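Side-chain contacts in ribose 5-phosphate isomerase B (Anaplasma phagocytophilum, PDB 4EM8), which probably interconverts ribose 5-phosphate and ribulose 5-phosphate, an aldose-ketose isomerisation of the pentose phosphate pathway: residues Leu12-Asp15 with Leu21-Phe24; Ser93-Ala98 with Leu126-Thr131; Lys99-Arg102 with Asp106-Val109. One frame throughout, in Å; residues are numbered along the deposited sequence.

The three contacts illustrate how the chemistry of a contact follows its place in an alpha/beta fold. Contacts 1 and 3 are buried and polar: in contact 1 an arginine meets a serine hydroxyl at a strand end, in contact 3 an arginine meets a carboxylate and a backbone oxygen where the chain leaves a helix. They lie on opposite sides of the chain's centre, their own centres about 19 Å apart. Contact 2, only partly buried, joins two helices through threonine, alanine and phenylalanine side chains, without a hydrogen bond between them. Contacts 2 and 3 share helix 95-105 and touch, Phe129 of contact 2 reaching Ser101, Arg102 and Ala107 of contact 3; contact 1 touches neither.

Contact 1: residues Leu12-Asp15 with Leu21-Phe24; sequences LSSD and LRLF
Arg22 lies against strand 9-14, meeting Leu12, Ser13 and Ser14 in turn with successive parts of its chain. Its CG sits against Leu12 CB at 4.0 Å, and its CD rests over the strand backbone, 3.7 Å from Ser13 CA. CG and CD continue away from the helix in extended form before the chain turns about the CG-CD bond (chi3 85°), which brings the guanidinium round to Ser14. There it is the edge of the flat group, not a face, that meets the hydroxyl: Arg22 NH2 donates to Ser14 OG at 2.9 Å, in a bond that is noticeably bent (142°) and has the oxygen 16° out of the guanidinium plane. Ser14 OG in turn donates to Asp15 O at 2.8 Å, so that one hydroxyl is gripped from two sides and relays the arginine's hold to the backbone of a residue predicted to bind the sugar phosphate. Further bonds fix the guanidinium: Arg22 NH1 forms a salt bridge with Asp38, and NH2 also reaches Cys41 O. Ser13 turns its hydroxyl the other way, to Tyr53 O. The contact thus packs helix 19-31 onto strand 9-14 within the beta-alpha-beta unit that ends in strand 35-38, while Leu12 and Arg22 also touch strand 66-71 on Val68 and Ile70.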
# COMPACT_ATOMS: atom_id res chain seq x y z
N LEU A 12 -14.75 -10.34 0.62
CA LEU A 12 -13.43 -10.88 0.33
C LEU A 12 -13.28 -11.23 -1.12
O LEU A 12 -14.21 -11.77 -1.73
CB LEU A 12 -13.18 -12.12 1.16
CG LEU A 12 -13.17 -11.96 2.69
CD1 LEU A 12 -14.50 -12.43 3.31
CD2 LEU A 12 -12.01 -12.74 3.32
N SER A 13 -12.12 -10.94 -1.70
CA SER A 13 -11.82 -11.42 -3.03
C SER A 13 -10.35 -11.71 -3.22
O SER A 13 -9.49 -11.23 -2.48
CB SER A 13 -12.32 -10.45 -4.12
OG SER A 13 -11.44 -9.39 -4.32
N SER A 14 -10.09 -12.51 -4.26
CA SER A 14 -8.76 -12.81 -4.67
C SER A 14 -8.63 -13.14 -6.15
O SER A 14 -9.63 -13.31 -6.90
CB SER A 14 -8.23 -14.02 -3.87
OG SER A 14 -8.79 -15.22 -4.37
N ASP A 15 -7.37 -13.18 -6.57
CA ASP A 15 -7.01 -13.80 -7.82
C ASP A 15 -6.71 -15.27 -7.52
O ASP A 15 -6.96 -15.77 -6.42
CB ASP A 15 -5.88 -13.03 -8.55
CG ASP A 15 -4.53 -13.17 -7.91
OD1 ASP A 15 -4.40 -13.86 -6.88
OD2 ASP A 15 -3.57 -12.56 -8.44
N LEU A 21 -6.10 -19.00 0.70
CA LEU A 21 -6.13 -18.14 1.86
C LEU A 21 -7.49 -17.47 2.02
O LEU A 21 -7.99 -17.31 3.15
CB LEU A 21 -5.03 -17.09 1.75
CG LEU A 21 -4.85 -16.15 2.94
CD1 LEU A 21 -4.57 -16.94 4.23
CD2 LEU A 21 -3.77 -15.11 2.63
N ARG A 22 -8.08 -17.01 0.91
CA ARG A 22 -9.38 -16.38 0.94
C ARG A 22 -10.45 -17.29 1.59
O ARG A 22 -11.30 -16.82 2.36
CB ARG A 22 -9.81 -15.97 -0.48
CG ARG A 22 -11.07 -15.13 -0.48
CD ARG A 22 -11.64 -14.90 -1.86
NE ARG A 22 -12.50 -15.98 -2.31
CZ ARG A 22 -12.42 -16.62 -3.47
NH1 ARG A 22 -13.33 -17.55 -3.77
NH2 ARG A 22 -11.47 -16.35 -4.37
N LEU A 23 -10.42 -18.56 1.27
CA LEU A 23 -11.44 -19.49 1.77
C LEU A 23 -11.17 -19.80 3.26
O LEU A 23 -12.11 -19.89 4.06
CB LEU A 23 -11.49 -20.77 0.92
CG LEU A 23 -11.94 -20.64 -0.55
CD1 LEU A 23 -11.84 -22.01 -1.24
CD2 LEU A 23 -13.34 -20.06 -0.72
N PHE A 24 -9.88 -19.90 3.62
CA PHE A 24 -9.45 -20.05 5.02
C PHE A 24 -9.92 -18.88 5.91
O PHE A 24 -10.48 -19.09 7.01
CB PHE A 24 -7.93 -20.21 5.10
CG PHE A 24 -7.39 -20.41 6.51
CD1 PHE A 24 -7.46 -21.65 7.14
CD2 PHE A 24 -6.84 -19.33 7.21
CE1 PHE A 24 -6.97 -21.82 8.42
CE2 PHE A 24 -6.35 -19.49 8.50
CZ PHE A 24 -6.41 -20.74 9.11

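Contact 2: residues Ser93-Ala98 with Leu126-Thr131; sequences SSTMLA and LYTFMT
Thr95 and Ala98, one helical turn apart, meet Thr128 and Phe129 where helices 95-105 and 119-131 lie side by side. The first helix is started by Ser94, whose side chain acts as N-cap: Ser94 OG accepts from Leu97 N at 3.2 Å in an almost straight bond. Thr95 follows, its side chain crossing that of Thr128 at about a right angle. The methyl does the touching, Thr95 CG2 lying 3.3 Å from Thr128 OG1, yet that hydroxyl is no partner of Thr95: it is hydrogen-bonded back to Ser124 O in its own helix. The other branch of Thr128, set anti to the backbone N, also faces the first helix, and Thr128 CG2 comes 3.5 Å from Thr95 O. Leu97 points to another partner, Ile75 of the second subunit. Ala98 and Phe129 then have the closest CA atoms of the two segments, 5.0 Å from Ala98 CA to Phe129 CA. The methyl of Ala98 fits between two neighbours on the opposing helix, Ala98 CB lying 4.0 Å from Thr128 CG2 and 4.2 Å from Phe129 CB, an apolar contact. The Phe129 ring swings past this methyl, Phe129 CD1 passing 4.2 Å from Ala98 O at an oblique angle, and carries on toward the later turns of helix 95-105. Such close pairing of adjacent helices over a parallel sheet is part of the Rossmann-like alpha/beta/alpha fold of the LacAB/RpiB family; in this chain the five parallel strands run in the order 2-1-3-5-4.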
# COMPACT_ATOMS: atom_id res chain seq x y z
N SER A 93 1.45 -7.52 6.85
CA SER A 93 2.04 -8.83 7.03
C SER A 93 2.32 -9.08 8.50
O SER A 93 2.93 -10.07 8.85
CB SER A 93 3.32 -8.93 6.18
OG SER A 93 2.97 -9.23 4.83
N SER A 94 1.86 -8.18 9.35
CA SER A 94 2.09 -8.27 10.77
C SER A 94 0.92 -7.64 11.47
O SER A 94 0.25 -6.76 10.90
CB SER A 94 3.37 -7.51 11.14
OG SER A 94 3.17 -6.12 10.99
N THR A 95 0.70 -8.04 12.72
CA THR A 95 -0.33 -7.41 13.54
C THR A 95 0.01 -5.91 13.80
O THR A 95 -0.90 -5.07 13.86
CB THR A 95 -0.55 -8.16 14.87
OG1 THR A 95 0.69 -8.31 15.56
CG2 THR A 95 -1.14 -9.57 14.64
N MET A 96 1.28 -5.56 13.89
CA MET A 96 1.63 -4.14 14.17
C MET A 96 1.16 -3.22 13.05
O MET A 96 0.56 -2.16 13.32
CB MET A 96 3.14 -3.95 14.38
N LEU A 97 1.40 -3.61 11.80
CA LEU A 97 0.92 -2.80 10.66
C LEU A 97 -0.61 -2.76 10.55
O LEU A 97 -1.17 -1.69 10.19
CB LEU A 97 1.55 -3.22 9.31
CG LEU A 97 1.76 -2.08 8.28
CD1 LEU A 97 2.77 -1.06 8.77
CD2 LEU A 97 2.24 -2.57 6.92
N ALA A 98 -1.29 -3.90 10.81
CA ALA A 98 -2.75 -3.94 10.89
C ALA A 98 -3.23 -2.92 11.91
O ALA A 98 -4.09 -2.07 11.62
CB ALA A 98 -3.26 -5.34 11.26
N LEU A 126 -5.68 -10.31 10.42
CA LEU A 126 -7.08 -10.07 10.23
C LEU A 126 -7.81 -9.84 11.56
O LEU A 126 -8.60 -8.94 11.63
CB LEU A 126 -7.72 -11.24 9.48
CG LEU A 126 -9.24 -11.11 9.23
CD1 LEU A 126 -9.60 -9.86 8.43
CD2 LEU A 126 -9.71 -12.38 8.52
N TYR A 127 -7.49 -10.60 12.61
CA TYR A 127 -8.18 -10.42 13.89
C TYR A 127 -7.89 -9.01 14.44
O TYR A 127 -8.80 -8.27 14.83
CB TYR A 127 -7.78 -11.49 14.92
CG TYR A 127 -8.51 -11.27 16.24
CD1 TYR A 127 -9.87 -11.55 16.33
CD2 TYR A 127 -7.86 -10.75 17.37
CE1 TYR A 127 -10.57 -11.34 17.50
CE2 TYR A 127 -8.57 -10.53 18.56
CZ TYR A 127 -9.92 -10.83 18.61
OH TYR A 127 -10.66 -10.66 19.75
N THR A 128 -6.60 -8.65 14.43
CA THR A 128 -6.12 -7.32 14.86
C THR A 128 -6.81 -6.22 14.06
O THR A 128 -7.40 -5.30 14.64
CB THR A 128 -4.60 -7.24 14.72
OG1 THR A 128 -4.01 -8.23 15.57
CG2 THR A 128 -4.04 -5.86 15.11
N PHE A 129 -6.81 -6.36 12.74
CA PHE A 129 -7.45 -5.41 11.85
C PHE A 129 -8.91 -5.17 12.23
O PHE A 129 -9.35 -4.03 12.32
CB PHE A 129 -7.37 -5.89 10.39
CG PHE A 129 -7.67 -4.81 9.38
CD1 PHE A 129 -6.68 -3.95 8.95
CD2 PHE A 129 -8.95 -4.67 8.85
CE1 PHE A 129 -6.93 -2.97 8.00
CE2 PHE A 129 -9.20 -3.69 7.88
CZ PHE A 129 -8.19 -2.84 7.46
N MET A 130 -9.64 -6.27 12.47
CA MET A 130 -11.07 -6.22 12.79
C MET A 130 -11.40 -5.68 14.18
O MET A 130 -12.52 -5.22 14.38
CB MET A 130 -11.70 -7.62 12.65
CG MET A 130 -11.63 -8.25 11.25
SD MET A 130 -12.62 -7.40 10.01
CE MET A 130 -14.27 -7.69 10.65
N THR A 131 -10.46 -5.75 15.13
CA THR A 131 -10.71 -5.39 16.51
C THR A 131 -9.98 -4.12 16.98
O THR A 131 -10.00 -3.80 18.17
CB THR A 131 -10.36 -6.55 17.45
OG1 THR A 131 -9.06 -7.06 17.13
CG2 THR A 131 -11.37 -7.70 17.32

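Contact 3: residues Lys99-Arg102 with Asp106-Val109; sequences KLSR and DANV
Two successive bends in Arg102, at chi2 (-68°) and chi3 (-54°), fold its chain back so that the guanidinium meets Asp106, although both side chains set out away from each other; Asp106 answers with CG anti to its own amide nitrogen. Arg102 NH1 donates to Asp106 OD1 at 2.8 Å, a salt bridge that uses the anti side of the carboxylate, and also to Ala107 O at 2.8 Å, from above the carbonyl plane. The guanidinium and carboxylate planes stand 43° apart, and a water spans them, accepting from Arg102 NH2 at 2.6 Å and donating to Asp106 OD1. Arg102 NH2 is held further by Thr132 O. A backbone bond closes the turn: with Asp106 in a left-handed conformation, Ala107 N reaches back to Ser101 O at 3.0 Å. Ala107 CB then lies 3.5 Å from Ser101 OG, whose hydroxyl is bound to Ala98 O. Directly after His104, the predicted proton donor, and Asn105, predicted to bind the sugar phosphate, the contact finishes helix 95-105 and leads the chain into strand 109-113, with Phe129 of helix 119-131 packed against Ser101, Arg102 and Ala107.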
# COMPACT_ATOMS: atom_id res chain seq x y z
N LYS A 99 -2.61 -2.95 13.08
CA LYS A 99 -2.96 -2.04 14.19
C LYS A 99 -2.79 -0.56 13.79
O LYS A 99 -3.72 0.25 13.95
CB LYS A 99 -2.16 -2.41 15.46
CG LYS A 99 -2.46 -1.58 16.70
CD LYS A 99 -1.27 -1.56 17.66
CE LYS A 99 -0.17 -0.57 17.21
NZ LYS A 99 -0.17 0.78 17.87
N LEU A 100 -1.64 -0.23 13.22
CA LEU A 100 -1.33 1.14 12.87
C LEU A 100 -2.28 1.63 11.76
O LEU A 100 -2.78 2.76 11.81
CB LEU A 100 0.17 1.27 12.49
CG LEU A 100 1.23 1.09 13.60
CD1 LEU A 100 2.66 1.06 13.04
CD2 LEU A 100 1.14 2.14 14.71
N SER A 101 -2.58 0.77 10.79
CA SER A 101 -3.44 1.18 9.67
C SER A 101 -4.86 1.56 10.13
O SER A 101 -5.50 2.50 9.59
CB SER A 101 -3.47 0.09 8.57
OG SER A 101 -4.36 -1.00 8.89
N ARG A 102 -5.37 0.79 11.09
CA ARG A 102 -6.64 1.06 11.74
C ARG A 102 -6.56 2.33 12.61
O ARG A 102 -7.38 3.27 12.49
CB ARG A 102 -7.07 -0.15 12.59
CG ARG A 102 -7.46 -1.38 11.74
CD ARG A 102 -8.74 -1.17 10.92
NE ARG A 102 -9.80 -0.75 11.84
CZ ARG A 102 -10.57 0.32 11.71
NH1 ARG A 102 -10.51 1.11 10.63
NH2 ARG A 102 -11.42 0.62 12.70
N ASP A 106 -7.72 4.73 9.69
CA ASP A 106 -9.06 4.13 9.69
C ASP A 106 -9.21 3.17 8.53
O ASP A 106 -10.16 3.27 7.76
CB ASP A 106 -10.14 5.21 9.58
CG ASP A 106 -11.52 4.71 10.04
OD1 ASP A 106 -11.61 3.67 10.73
OD2 ASP A 106 -12.52 5.37 9.72
N ALA A 107 -8.22 2.30 8.35
CA ALA A 107 -8.15 1.44 7.14
C ALA A 107 -9.40 0.57 7.08
O ALA A 107 -9.83 0.04 8.10
CB ALA A 107 -6.88 0.59 7.13
N ASN A 108 -10.02 0.49 5.90
CA ASN A 108 -11.24 -0.30 5.74
C ASN A 108 -11.08 -1.50 4.78
O ASN A 108 -12.01 -2.30 4.65
CB ASN A 108 -12.44 0.60 5.38
CG ASN A 108 -12.22 1.43 4.14
OD1 ASN A 108 -11.29 1.18 3.35
ND2 ASN A 108 -13.11 2.42 3.94
N VAL A 109 -9.91 -1.64 4.16
CA VAL A 109 -9.54 -2.80 3.31
C VAL A 109 -8.15 -3.34 3.68
O VAL A 109 -7.12 -2.62 3.65
CB VAL A 109 -9.58 -2.44 1.81
CG1 VAL A 109 -9.01 -3.55 0.90
CG2 VAL A 109 -11.01 -2.05 1.43
O HOH W 1 -13.29 2.34 12.22